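Side-chain contacts in acetyltransferase (Agrobacterium tumefaciens, PDB 2DXQ), which probably transfers an acetyl group from acetyl-coenzyme A to an acceptor not yet identified, as a member of the GNAT acetyltransferase family: residues E32-T35 with Q36-G39; V103-A106 with I107-F111. All coordinates share one frame; numbering follows the deposited sequence.

Overall arrangement
Contact 1 comes first along the chain, where the loop after helix 16-26 turns into helix 35-47; contact 2 follows within helix 98-112, and both are part of the GNAT fold. Their centres lie 28 Å apart, on opposite sides of the centre of the chain, and their nearest atoms are about 21 Å from each other. Contact 1 is a helix start on the surface, 19 Å from the chain centre. Contact 2 belongs to a helix that links parallel strands 81-88 and 117-122 of the mixed sheet in a beta-alpha-beta unit. Both reach the second subunit, which therefore meets this chain at two well-separated places.

Contact 1 (E32-T35 with Q36-G39); sequences ELTT and QEAG
Thr34 and Glu37 form a capping box at the start of helix 35-47, each side chain meeting the other residue's backbone N-H. Thr34 is the N-cap. Its OG1 sits between backbone N and carbonyl carbon (chi1 65°), a position that turns the hydroxyl oxygen toward the first turn, where Thr34 OG1 accepts from Glu37 N at 3.0 Å in a nearly straight bond (167°).

The return bond is made by Glu37, whose side chain runs back across Thr34. Glu37 CB lies 3.5 Å from Thr34 OG1 and also near Thr34 O. Glu37 CG passes closer to the same hydroxyl, 3.3 Å from Thr34 OG1, and Glu37 CD remains beside it. Beyond CG the chain is extended, carrying the carboxylate past the hydroxyl to the backbone. There Glu37 OE1 accepts from Thr34 N at 3.0 Å, on its anti side and 28° out of the carboxylate plane. Glu37 OE1 also lies 3.4 Å from Leu33 CA, and Leu33 CD2 is near it at a looser distance. The two reciprocal bonds hold Thr34 OG1 and the Glu37 carboxylate in place, restricting the rotation of both side chains; the negative carboxylate near the helix N-terminus would probably be favoured by the helix dipole.

Behind the box the first helical turn closes as Ala38 N donates to Thr34 O. Ala38 CB faces the loop and makes a loose apolar approach to Leu33 CD1. Both residues pack on Leu74 of the second subunit, while Ala38 also touches Leu20 and Thr35 rests on Leu16 and Pro17 of helix 16-26. On the outer side Gln36 bends at chi2, bringing Gln36 OE1 to 3.7 Å from Thr34 OG1.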
loop_
_atom_site.group_PDB
_atom_site.type_symbol
_atom_site.label_atom_id
_atom_site.label_comp_id
_atom_site.label_asym_id
_atom_site.label_seq_id
_atom_site.Cartn_x
_atom_site.Cartn_y
_atom_site.Cartn_z
ATOM N N GLU A 32 -19.172 15.211 -2.493
ATOM C CA GLU A 32 -19.927 14.352 -1.580
ATOM C C GLU A 32 -20.620 13.278 -2.400
ATOM O O GLU A 32 -21.714 13.485 -2.917
ATOM C CB GLU A 32 -20.896 15.182 -0.725
ATOM C CG GLU A 32 -20.162 16.276 0.058
ATOM C CD GLU A 32 -21.056 17.073 1.002
ATOM O OE1 GLU A 32 -22.299 16.979 0.915
ATOM O OE2 GLU A 32 -20.490 17.800 1.848
ATOM N N LEU A 33 -19.934 12.144 -2.554
ATOM C CA LEU A 33 -20.468 10.993 -3.277
ATOM C C LEU A 33 -21.699 10.466 -2.572
ATOM O O LEU A 33 -21.724 10.374 -1.345
ATOM C CB LEU A 33 -19.436 9.858 -3.321
ATOM C CG LEU A 33 -18.148 10.087 -4.093
ATOM C CD1 LEU A 33 -17.304 8.830 -3.994
ATOM C CD2 LEU A 33 -18.430 10.424 -5.549
ATOM N N THR A 34 -22.730 10.128 -3.343
ATOM C CA THR A 34 -23.898 9.479 -2.759
ATOM C C THR A 34 -23.607 7.991 -2.573
ATOM O O THR A 34 -22.662 7.449 -3.151
ATOM C CB THR A 34 -25.120 9.645 -3.665
ATOM O OG1 THR A 34 -24.880 8.940 -4.896
ATOM C CG2 THR A 34 -25.344 11.122 -3.955
ATOM N N THR A 35 -24.417 7.332 -1.753
ATOM C CA THR A 35 -24.326 5.901 -1.573
ATOM C C THR A 35 -24.438 5.194 -2.939
ATOM O O THR A 35 -23.734 4.212 -3.213
ATOM C CB THR A 35 -25.408 5.437 -0.567
ATOM O OG1 THR A 35 -25.178 6.106 0.684
ATOM C CG2 THR A 35 -25.334 3.967 -0.336
ATOM N N GLN A 36 -25.292 5.726 -3.814
ATOM C CA GLN A 36 -25.459 5.137 -5.146
ATOM C C GLN A 36 -24.190 5.264 -5.994
ATOM O O GLN A 36 -23.759 4.280 -6.601
ATOM C CB GLN A 36 -26.658 5.762 -5.882
ATOM C CG GLN A 36 -28.011 5.334 -5.314
ATOM C CD GLN A 36 -28.298 5.959 -3.959
ATOM O OE1 GLN A 36 -27.880 7.083 -3.692
ATOM N NE2 GLN A 36 -29.014 5.223 -3.094
ATOM N N GLU A 37 -23.611 6.461 -6.021
ATOM C CA GLU A 37 -22.364 6.730 -6.773
ATOM C C GLU A 37 -21.205 5.885 -6.266
ATOM O O GLU A 37 -20.317 5.495 -7.039
ATOM C CB GLU A 37 -21.979 8.209 -6.670
ATOM C CG GLU A 37 -22.852 9.127 -7.539
ATOM C CD GLU A 37 -22.644 10.596 -7.262
ATOM O OE1 GLU A 37 -22.225 10.961 -6.132
ATOM O OE2 GLU A 37 -22.938 11.411 -8.171
ATOM N N ALA A 38 -21.214 5.603 -4.962
ATOM C CA ALA A 38 -20.106 4.912 -4.325
ATOM C C ALA A 38 -20.264 3.399 -4.290
ATOM O O ALA A 38 -19.331 2.695 -3.925
ATOM C CB ALA A 38 -19.872 5.485 -2.888
ATOM N N GLY A 39 -21.429 2.893 -4.698
ATOM C CA GLY A 39 -21.777 1.480 -4.501
ATOM C C GLY A 39 -20.875 0.481 -5.211
ATOM O O GLY A 39 -20.486 -0.543 -4.631
#

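Contact 2 (V103-A106 with I107-F111); sequences VRHA and IETAF
Thr109 and His105 meet one helical turn apart: the threonine places OG1 anti to its carbonyl carbon (chi1 -61°), while the histidine turns CG anti to the backbone nitrogen (chi1 -175°), swinging its ring toward the next turn. Thr109 OG1 donates to His105 O at 2.9 Å, from 40° out of the carbonyl plane. Thr109 N donates to the same oxygen, so two bonds grip this carbonyl. Thr109 OG1 also lies over one face of the His105 ring, 3.5 Å above its plane and offset toward the rim. Phe54 meets the same ring edge-to-face.

On the exposed side, water lies between the side chains of Arg104 and Glu108. One water donates to both Glu108 OE2 and Arg104 O; a second donates to Glu108 OE2, but its link to Arg104 NE is too short to be trusted. On the buried side, Val103 CG1 meets Ile107 CD1 at 4.1 Å. Both side chains lie against Phe138 and strand 81-88, which helix 98-112 joins to strand 117-122 as the crossover of a beta-alpha-beta unit. At the far end Phe111 O accepts from Gln149 NE2 of the second subunit.

With Arg104 NE and Glu108 OE2 4.6 Å apart there is no direct salt bridge; any attraction between the opposite charges is probably a longer-range one, at a solvated surface.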
loop_
_atom_site.group_PDB
_atom_site.type_symbol
_atom_site.label_atom_id
_atom_site.label_comp_id
_atom_site.label_asym_id
_atom_site.label_seq_id
_atom_site.Cartn_x
_atom_site.Cartn_y
_atom_site.Cartn_z
ATOM N N VAL A 103 -6.821 1.787 14.391
ATOM C CA VAL A 103 -5.483 1.629 13.782
ATOM C C VAL A 103 -4.768 0.458 14.438
ATOM O O VAL A 103 -4.191 -0.403 13.748
ATOM C CB VAL A 103 -4.642 2.919 13.875
ATOM C CG1 VAL A 103 -3.208 2.677 13.389
ATOM C CG2 VAL A 103 -5.322 4.067 13.065
ATOM N N ARG A 104 -4.810 0.407 15.768
ATOM C CA ARG A 104 -4.151 -0.689 16.490
ATOM C C ARG A 104 -4.777 -2.057 16.112
ATOM O O ARG A 104 -4.050 -3.047 15.929
ATOM C CB ARG A 104 -4.128 -0.424 18.008
ATOM C CG ARG A 104 -3.118 0.651 18.396
ATOM C CD ARG A 104 -3.036 0.875 19.892
ATOM N NE ARG A 104 -2.336 -0.241 20.528
ATOM C CZ ARG A 104 -1.047 -0.255 20.857
ATOM N NH1 ARG A 104 -0.270 0.808 20.657
ATOM N NH2 ARG A 104 -0.541 -1.345 21.423
ATOM N N HIS A 105 -6.092 -2.091 15.915
ATOM C CA HIS A 105 -6.769 -3.318 15.484
ATOM C C HIS A 105 -6.292 -3.760 14.106
ATOM O O HIS A 105 -6.012 -4.939 13.877
ATOM C CB HIS A 105 -8.289 -3.173 15.489
ATOM C CG HIS A 105 -9.011 -4.444 15.172
ATOM N ND1 HIS A 105 -9.163 -5.465 16.087
ATOM C CD2 HIS A 105 -9.635 -4.854 14.041
ATOM C CE1 HIS A 105 -9.846 -6.453 15.530
ATOM N NE2 HIS A 105 -10.146 -6.108 14.288
ATOM N N ALA A 106 -6.165 -2.802 13.199
ATOM C CA ALA A 106 -5.664 -3.087 11.862
ATOM C C ALA A 106 -4.221 -3.629 11.900
ATOM O O ALA A 106 -3.902 -4.616 11.217
ATOM C CB ALA A 106 -5.796 -1.818 10.978
ATOM N N ILE A 107 -3.369 -3.034 12.737
ATOM C CA ILE A 107 -1.996 -3.535 12.940
ATOM C C ILE A 107 -2.042 -4.976 13.440
ATOM O O ILE A 107 -1.378 -5.866 12.900
ATOM C CB ILE A 107 -1.223 -2.656 13.920
ATOM C CG1 ILE A 107 -0.922 -1.309 13.247
ATOM C CG2 ILE A 107 0.105 -3.331 14.343
ATOM C CD1 ILE A 107 -0.468 -0.211 14.212
ATOM N N GLU A 108 -2.867 -5.200 14.457
ATOM C CA GLU A 108 -2.922 -6.524 15.071
ATOM C C GLU A 108 -3.435 -7.562 14.091
ATOM O O GLU A 108 -2.928 -8.694 14.050
ATOM C CB GLU A 108 -3.745 -6.459 16.361
ATOM C CG GLU A 108 -2.974 -5.724 17.441
ATOM C CD GLU A 108 -3.797 -5.378 18.670
ATOM O OE1 GLU A 108 -4.972 -5.805 18.773
ATOM O OE2 GLU A 108 -3.248 -4.663 19.538
ATOM N N THR A 109 -4.389 -7.153 13.261
ATOM C CA THR A 109 -4.959 -8.036 12.235
ATOM C C THR A 109 -3.921 -8.422 11.187
ATOM O O THR A 109 -3.826 -9.600 10.787
ATOM C CB THR A 109 -6.215 -7.419 11.611
ATOM O OG1 THR A 109 -7.195 -7.225 12.641
ATOM C CG2 THR A 109 -6.807 -8.313 10.488
ATOM N N ALA A 110 -3.119 -7.448 10.777
ATOM C CA ALA A 110 -2.019 -7.695 9.843
ATOM C C ALA A 110 -0.995 -8.680 10.423
ATOM O O ALA A 110 -0.589 -9.645 9.761
ATOM C CB ALA A 110 -1.349 -6.372 9.503
ATOM N N PHE A 111 -0.569 -8.438 11.655
ATOM C CA PHE A 111 0.391 -9.340 12.297
ATOM C C PHE A 111 -0.182 -10.747 12.497
ATOM O O PHE A 111 0.537 -11.744 12.332
ATOM C CB PHE A 111 0.911 -8.771 13.609
ATOM C CG PHE A 111 1.889 -7.617 13.441
ATOM C CD1 PHE A 111 2.674 -7.499 12.297
ATOM C CD2 PHE A 111 2.029 -6.670 14.449
ATOM C CE1 PHE A 111 3.578 -6.440 12.148
ATOM C CE2 PHE A 111 2.934 -5.608 14.315
ATOM C CZ PHE A 111 3.704 -5.494 13.162
HETATM O O HOH W 1 -3.964 -2.083 21.177
HETATM O O HOH W 2 -1.396 -2.960 17.782
#